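Local coordinates for heme-binding protein A / AI-2 binding protein A (Helicobacter pylori SS1, PDB 6OFQ) that serves as a periplasmic substrate-binding protein of an ABC transporter, binding the peptide STSA and probably delivering short peptides for import, at residues A[308-313]-A[367-372]; A[351-356]-A[493-498]. All coordinates share one frame; numbering follows the deposited sequence.

Contact 1 (A[308-313]-A[367-372]); sequences PLVRLA and AGYPNG
Val310 reaches out from the first turn of helix 308-317 and sets its CG2 methyl against Tyr369 and Ala367, in the loop that leads from helix 357-366 into strand 373-380. CG2 lies 3.8 Å from Tyr369 CD2 and nearly as close to CE2, so it lies close to both ends of the CD2-CE2 bond. The approach is oblique, and the two side chains cross at about a right angle. The same methyl is 4.0 Å from Ala367 CB. What aims it there is the first torsion of Val310 (chi1 172°), which places CG1 opposite the backbone N and swings CG2 to the side away from the carbonyl carbon. Ala367 CB touches two successive residues of the helix, for Leu309 CB also approaches it at 4.0 Å. The backbones come nearest at this point, with Leu309 CA and Ala367 CA 5.9 Å apart. Leu309 also packs on Leu363 and Gln366 of helix 357-366.

The loop is shaped by its own backbone. Gly368, with positive phi, closes helix 357-366 in a Schellman motif, and a type I beta turn from Tyr369 to Gly372 follows, closed by a bond of 3.0 Å from Gly372 N to Tyr369 O. Tyr304 packs edge-to-face with the Tyr369 ring, adding an aromatic neighbour to the aliphatic one.

No hydrogen bond joins the two segments. Within the family 5 solute-binding domain, the start of helix 308-317 and the loop that follows helix 357-366 are therefore held together here by methyl, methylene and ring carbons in van der Waals contact, an association that depends on fit and on the removal of carbon surface from water, with little directional constraint.

Contact 2 (A[351-356]-A[493-498]); sequences KPYEYD and KDAPYV
Tyr353 extends its phenol ring from the loop before helix 357-366 to the C-terminal end of helix 477-494, where its hydroxyl oxygen OH rests 3.7 Å from Lys493 CA. One bond from CZ, ring carbon CE2 packs obliquely on the methyl of Ala495, at 4.2 Å from its CB. One water spans the gap beside the hydroxyl: it donates to the carbonyl oxygen Lys493 O at 2.8 Å and makes a weak bond of 3.3 Å to Tyr353 OH.

The principal polar partner of the hydroxyl is one residue back along the helix, the carbonyl oxygen of His492, whose imidazole also stacks with the Tyr353 ring. Leu312 and His316 of helix 308-317 pack against the tyrosine as well, so the ring contacts two helices. Ala495, the first residue to leave helical geometry, has positive phi (44°), and its CB points toward the tyrosine as the chain turns into strand 497-510. The first bond of the Lys493 side chain points away from the tyrosine, and the chain then curls to its neighbour, NZ meeting Asp494 OD1 on the syn side at 2.7 Å, 32° out of the carboxylate plane. The other carboxylate oxygen, OD2, is bonded to Tyr459.

Across the segments there is thus no direct hydrogen bond, and the charged pair stays on one side. The phenol combines apolar contact along its ring with polar contact at its tip, where the hydroxyl and the water serve successive carbonyls at the helix C-terminus, structural packing at the junction with a strand of the mixed sheet.

How the contacts relate
The centres of contacts 1 and 2 lie about 14 Å apart, on the same side of the chain's centre, and helix 308-317 connects them. From this helix Leu309 and Val310 serve contact 1, while Arg311 and Leu312 turn to contact 2: Arg311 NH2 probably bonds Asp494 O at 2.8 Å, and Leu312 CD2 packs 3.5 Å from Tyr353 CZ. The segments alternate along the chain, 308-313, 351-356, 367-372 and 493-498, with helix 357-366 running between the second and third. Helix 308-317 is thereby tied both to helix 357-366 and to the junction where helix 477-494 passes into strand 497-510 of the mixed sheet.

Contact 1 (A[308-313]-A[367-372])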
loop_
_atom_site.group_PDB
_atom_site.type_symbol
_atom_site.label_atom_id
_atom_site.label_comp_id
_atom_site.label_asym_id
_atom_site.label_seq_id
_atom_site.Cartn_x
_atom_site.Cartn_y
_atom_site.Cartn_z
ATOM N N PRO A 308 -25.427 7.883 -10.707
ATOM C CA PRO A 308 -25.156 8.513 -9.444
ATOM C C PRO A 308 -26.275 8.290 -8.434
ATOM O O PRO A 308 -26.029 8.234 -7.247
ATOM C CB PRO A 308 -24.984 10.027 -9.757
ATOM C CG PRO A 308 -24.725 10.019 -11.200
ATOM C CD PRO A 308 -25.303 8.814 -11.856
ATOM N N LEU A 309 -27.533 8.260 -8.883
ATOM C CA LEU A 309 -28.628 8.160 -7.910
ATOM C C LEU A 309 -28.618 6.780 -7.275
ATOM O O LEU A 309 -28.971 6.655 -6.095
ATOM C CB LEU A 309 -29.972 8.368 -8.572
ATOM C CG LEU A 309 -30.277 9.791 -9.019
ATOM C CD1 LEU A 309 -31.720 9.921 -9.448
ATOM C CD2 LEU A 309 -29.861 10.913 -8.092
ATOM N N VAL A 310 -28.230 5.763 -8.037
ATOM C CA VAL A 310 -28.063 4.433 -7.451
ATOM C C VAL A 310 -26.974 4.421 -6.396
ATOM O O VAL A 310 -27.088 3.850 -5.271
ATOM C CB VAL A 310 -27.845 3.357 -8.517
ATOM C CG1 VAL A 310 -27.478 2.030 -7.852
ATOM C CG2 VAL A 310 -29.093 3.125 -9.371
ATOM N N ARG A 311 -25.872 5.056 -6.775
ATOM C CA ARG A 311 -24.755 5.165 -5.840
ATOM C C ARG A 311 -25.139 5.826 -4.539
ATOM O O ARG A 311 -24.730 5.412 -3.436
ATOM C CB ARG A 311 -23.523 5.741 -6.515
ATOM C CG ARG A 311 -23.024 5.021 -7.731
ATOM C CD ARG A 311 -21.656 5.464 -8.177
ATOM N NE ARG A 311 -21.545 6.873 -8.515
ATOM C CZ ARG A 311 -21.509 7.349 -9.748
ATOM N NH1 ARG A 311 -21.759 6.634 -10.820
ATOM N NH2 ARG A 311 -21.345 8.652 -9.869
ATOM N N LEU A 312 -25.814 6.963 -4.686
ATOM C CA LEU A 312 -26.264 7.679 -3.526
ATOM C C LEU A 312 -27.215 6.840 -2.683
ATOM O O LEU A 312 -27.119 6.848 -1.469
ATOM C CB LEU A 312 -26.870 9.029 -3.917
ATOM C CG LEU A 312 -25.887 10.049 -4.465
ATOM C CD1 LEU A 312 -26.633 11.178 -5.134
ATOM C CD2 LEU A 312 -25.034 10.630 -3.355
ATOM N N ALA A 313 -28.111 6.105 -3.331
ATOM C CA ALA A 313 -29.033 5.277 -2.554
ATOM C C ALA A 313 -28.289 4.278 -1.686
ATOM O O ALA A 313 -28.555 4.116 -0.497
ATOM C CB ALA A 313 -29.935 4.575 -3.552
ATOM N N ALA A 367 -34.228 6.721 -9.817
ATOM C CA ALA A 367 -33.353 6.195 -10.843
ATOM C C ALA A 367 -33.964 5.204 -11.796
ATOM O O ALA A 367 -33.296 4.787 -12.735
ATOM C CB ALA A 367 -32.190 5.470 -10.176
ATOM N N GLY A 368 -35.176 4.761 -11.433
ATOM C CA GLY A 368 -35.873 3.815 -12.297
ATOM C C GLY A 368 -35.766 2.354 -11.839
ATOM O O GLY A 368 -36.036 1.454 -12.641
ATOM N N TYR A 369 -35.458 2.114 -10.558
ATOM C CA TYR A 369 -35.294 0.746 -10.010
ATOM C C TYR A 369 -36.120 0.580 -8.752
ATOM O O TYR A 369 -35.626 0.345 -7.649
ATOM C CB TYR A 369 -33.835 0.347 -9.767
ATOM C CG TYR A 369 -32.990 0.504 -10.976
ATOM C CD1 TYR A 369 -33.121 -0.387 -12.026
ATOM C CD2 TYR A 369 -32.078 1.545 -11.110
ATOM C CE1 TYR A 369 -32.390 -0.231 -13.185
ATOM C CE2 TYR A 369 -31.357 1.714 -12.251
ATOM C CZ TYR A 369 -31.493 0.825 -13.274
ATOM O OH TYR A 369 -30.750 1.017 -14.396
ATOM N N PRO A 370 -37.441 0.736 -8.907
ATOM C CA PRO A 370 -38.273 0.692 -7.723
ATOM C C PRO A 370 -38.403 -0.697 -7.111
ATOM O O PRO A 370 -39.000 -0.777 -6.040
ATOM C CB PRO A 370 -39.644 1.099 -8.241
ATOM C CG PRO A 370 -39.636 0.616 -9.634
ATOM C CD PRO A 370 -38.245 0.930 -10.126
ATOM N N ASN A 371 -38.048 -1.759 -7.820
ATOM C CA ASN A 371 -37.954 -3.105 -7.189
ATOM C C ASN A 371 -36.488 -3.544 -7.037
ATOM O O ASN A 371 -36.155 -4.747 -7.028
ATOM C CB ASN A 371 -38.792 -4.127 -7.951
ATOM C CG ASN A 371 -40.203 -3.639 -8.228
ATOM O OD1 ASN A 371 -40.589 -3.514 -9.385
ATOM N ND2 ASN A 371 -40.961 -3.330 -7.187
ATOM N N GLY A 372 -35.561 -2.593 -6.933
ATOM C CA GLY A 372 -34.148 -2.942 -6.812
ATOM C C GLY A 372 -33.551 -3.653 -8.002
ATOM O O GLY A 372 -34.013 -3.527 -9.133
#

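Contact 2 (A[351-356]-A[493-498])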
loop_
_atom_site.group_PDB
_atom_site.type_symbol
_atom_site.label_atom_id
_atom_site.label_comp_id
_atom_site.label_asym_id
_atom_site.label_seq_id
_atom_site.Cartn_x
_atom_site.Cartn_y
_atom_site.Cartn_z
ATOM N N LYS A 351 -19.853 16.813 5.032
ATOM C CA LYS A 351 -20.650 16.018 5.961
ATOM C C LYS A 351 -20.846 14.637 5.343
ATOM O O LYS A 351 -21.184 14.541 4.151
ATOM C CB LYS A 351 -22.007 16.669 6.172
ATOM C CG LYS A 351 -21.938 18.012 6.862
ATOM C CD LYS A 351 -23.348 18.413 7.310
ATOM C CE LYS A 351 -23.720 19.786 6.783
ATOM N NZ LYS A 351 -22.901 20.820 7.474
ATOM N N PRO A 352 -20.660 13.593 6.156
ATOM C CA PRO A 352 -20.868 12.256 5.601
ATOM C C PRO A 352 -22.322 12.096 5.148
ATOM O O PRO A 352 -23.210 12.741 5.708
ATOM C CB PRO A 352 -20.530 11.316 6.754
ATOM C CG PRO A 352 -20.797 12.164 7.943
ATOM C CD PRO A 352 -20.347 13.527 7.599
ATOM N N TYR A 353 -22.583 11.145 4.268
ATOM C CA TYR A 353 -23.966 10.961 3.843
ATOM C C TYR A 353 -24.701 10.249 4.980
ATOM O O TYR A 353 -24.224 9.270 5.523
ATOM C CB TYR A 353 -24.083 10.147 2.559
ATOM C CG TYR A 353 -23.731 10.958 1.315
ATOM C CD1 TYR A 353 -24.499 12.052 0.910
ATOM C CD2 TYR A 353 -22.667 10.597 0.562
ATOM C CE1 TYR A 353 -24.187 12.739 -0.256
ATOM C CE2 TYR A 353 -22.277 11.307 -0.565
ATOM C CZ TYR A 353 -23.065 12.384 -0.978
ATOM O OH TYR A 353 -22.839 13.176 -2.095
ATOM N N GLU A 354 -25.899 10.720 5.243
ATOM C CA GLU A 354 -26.677 10.258 6.392
ATOM C C GLU A 354 -27.332 8.913 6.134
ATOM O O GLU A 354 -27.807 8.680 5.032
ATOM C CB GLU A 354 -27.825 11.237 6.591
ATOM C CG GLU A 354 -27.415 12.593 7.148
ATOM C CD GLU A 354 -28.625 13.358 7.664
ATOM O OE1 GLU A 354 -28.413 14.553 7.990
ATOM O OE2 GLU A 354 -29.731 12.757 7.786
ATOM N N TYR A 355 -27.400 8.056 7.163
ATOM C CA TYR A 355 -28.093 6.790 7.058
ATOM C C TYR A 355 -29.564 7.149 7.033
ATOM O O TYR A 355 -30.065 7.743 8.010
ATOM C CB TYR A 355 -27.774 5.917 8.264
ATOM C CG TYR A 355 -28.590 4.678 8.281
ATOM C CD1 TYR A 355 -28.474 3.746 7.247
ATOM C CD2 TYR A 355 -29.482 4.405 9.318
ATOM C CE1 TYR A 355 -29.172 2.578 7.226
ATOM C CE2 TYR A 355 -30.200 3.222 9.311
ATOM C CZ TYR A 355 -30.069 2.339 8.259
ATOM O OH TYR A 355 -30.770 1.140 8.159
ATOM N N ASP A 356 -30.252 6.729 5.982
ATOM C CA ASP A 356 -31.644 7.152 5.770
ATOM C C ASP A 356 -32.302 6.235 4.759
ATOM O O ASP A 356 -32.105 6.333 3.539
ATOM C CB ASP A 356 -31.682 8.604 5.351
ATOM C CG ASP A 356 -33.075 9.163 5.207
ATOM O OD1 ASP A 356 -34.036 8.370 5.109
ATOM O OD2 ASP A 356 -33.097 10.425 5.175
ATOM N N LYS A 493 -19.659 14.661 -3.942
ATOM C CA LYS A 493 -20.861 14.816 -4.768
ATOM C C LYS A 493 -21.131 13.711 -5.741
ATOM O O LYS A 493 -22.291 13.293 -5.918
ATOM C CB LYS A 493 -20.764 16.178 -5.503
ATOM C CG LYS A 493 -21.793 16.447 -6.590
ATOM C CD LYS A 493 -21.353 17.484 -7.627
ATOM C CE LYS A 493 -20.213 17.076 -8.569
ATOM N NZ LYS A 493 -20.374 16.436 -9.916
ATOM N N ASP A 494 -20.079 13.190 -6.357
ATOM C CA ASP A 494 -20.247 12.119 -7.317
ATOM C C ASP A 494 -20.440 10.712 -6.710
ATOM O O ASP A 494 -20.959 9.817 -7.374
ATOM C CB ASP A 494 -19.056 12.043 -8.307
ATOM C CG ASP A 494 -18.929 13.217 -9.223
ATOM O OD1 ASP A 494 -19.981 13.819 -9.506
ATOM O OD2 ASP A 494 -17.836 13.444 -9.775
ATOM N N ALA A 495 -20.045 10.562 -5.475
ATOM C CA ALA A 495 -20.212 9.291 -4.759
ATOM C C ALA A 495 -19.859 8.042 -5.532
ATOM O O ALA A 495 -20.679 7.112 -5.657
ATOM C CB ALA A 495 -21.651 9.204 -4.202
ATOM N N PRO A 496 -18.671 7.968 -6.131
ATOM C CA PRO A 496 -18.291 6.790 -6.903
ATOM C C PRO A 496 -17.902 5.603 -6.060
ATOM O O PRO A 496 -17.205 4.720 -6.569
ATOM C CB PRO A 496 -17.109 7.294 -7.716
ATOM C CG PRO A 496 -16.454 8.175 -6.717
ATOM C CD PRO A 496 -17.584 8.958 -6.128
ATOM N N TYR A 497 -18.370 5.527 -4.817
ATOM C CA TYR A 497 -17.916 4.534 -3.864
ATOM C C TYR A 497 -18.768 4.645 -2.604
ATOM O O TYR A 497 -19.580 5.567 -2.523
ATOM C CB TYR A 497 -16.447 4.721 -3.484
ATOM C CG TYR A 497 -16.014 5.816 -2.581
ATOM C CD1 TYR A 497 -16.236 7.144 -2.882
ATOM C CD2 TYR A 497 -15.226 5.490 -1.501
ATOM C CE1 TYR A 497 -15.720 8.178 -2.076
ATOM C CE2 TYR A 497 -14.767 6.474 -0.659
ATOM C CZ TYR A 497 -14.920 7.790 -1.021
ATOM O OH TYR A 497 -14.459 8.755 -0.147
ATOM N N VAL A 498 -18.611 3.731 -1.651
ATOM C CA VAL A 498 -19.172 3.934 -0.334
ATOM C C VAL A 498 -18.001 4.019 0.662
ATOM O O VAL A 498 -17.362 2.991 0.965
ATOM C CB VAL A 498 -20.076 2.806 0.115
ATOM C CG1 VAL A 498 -20.697 3.185 1.424
ATOM C CG2 VAL A 498 -21.159 2.481 -0.909
HETATM O O HOH W 1 -24.562 14.321 -4.704
#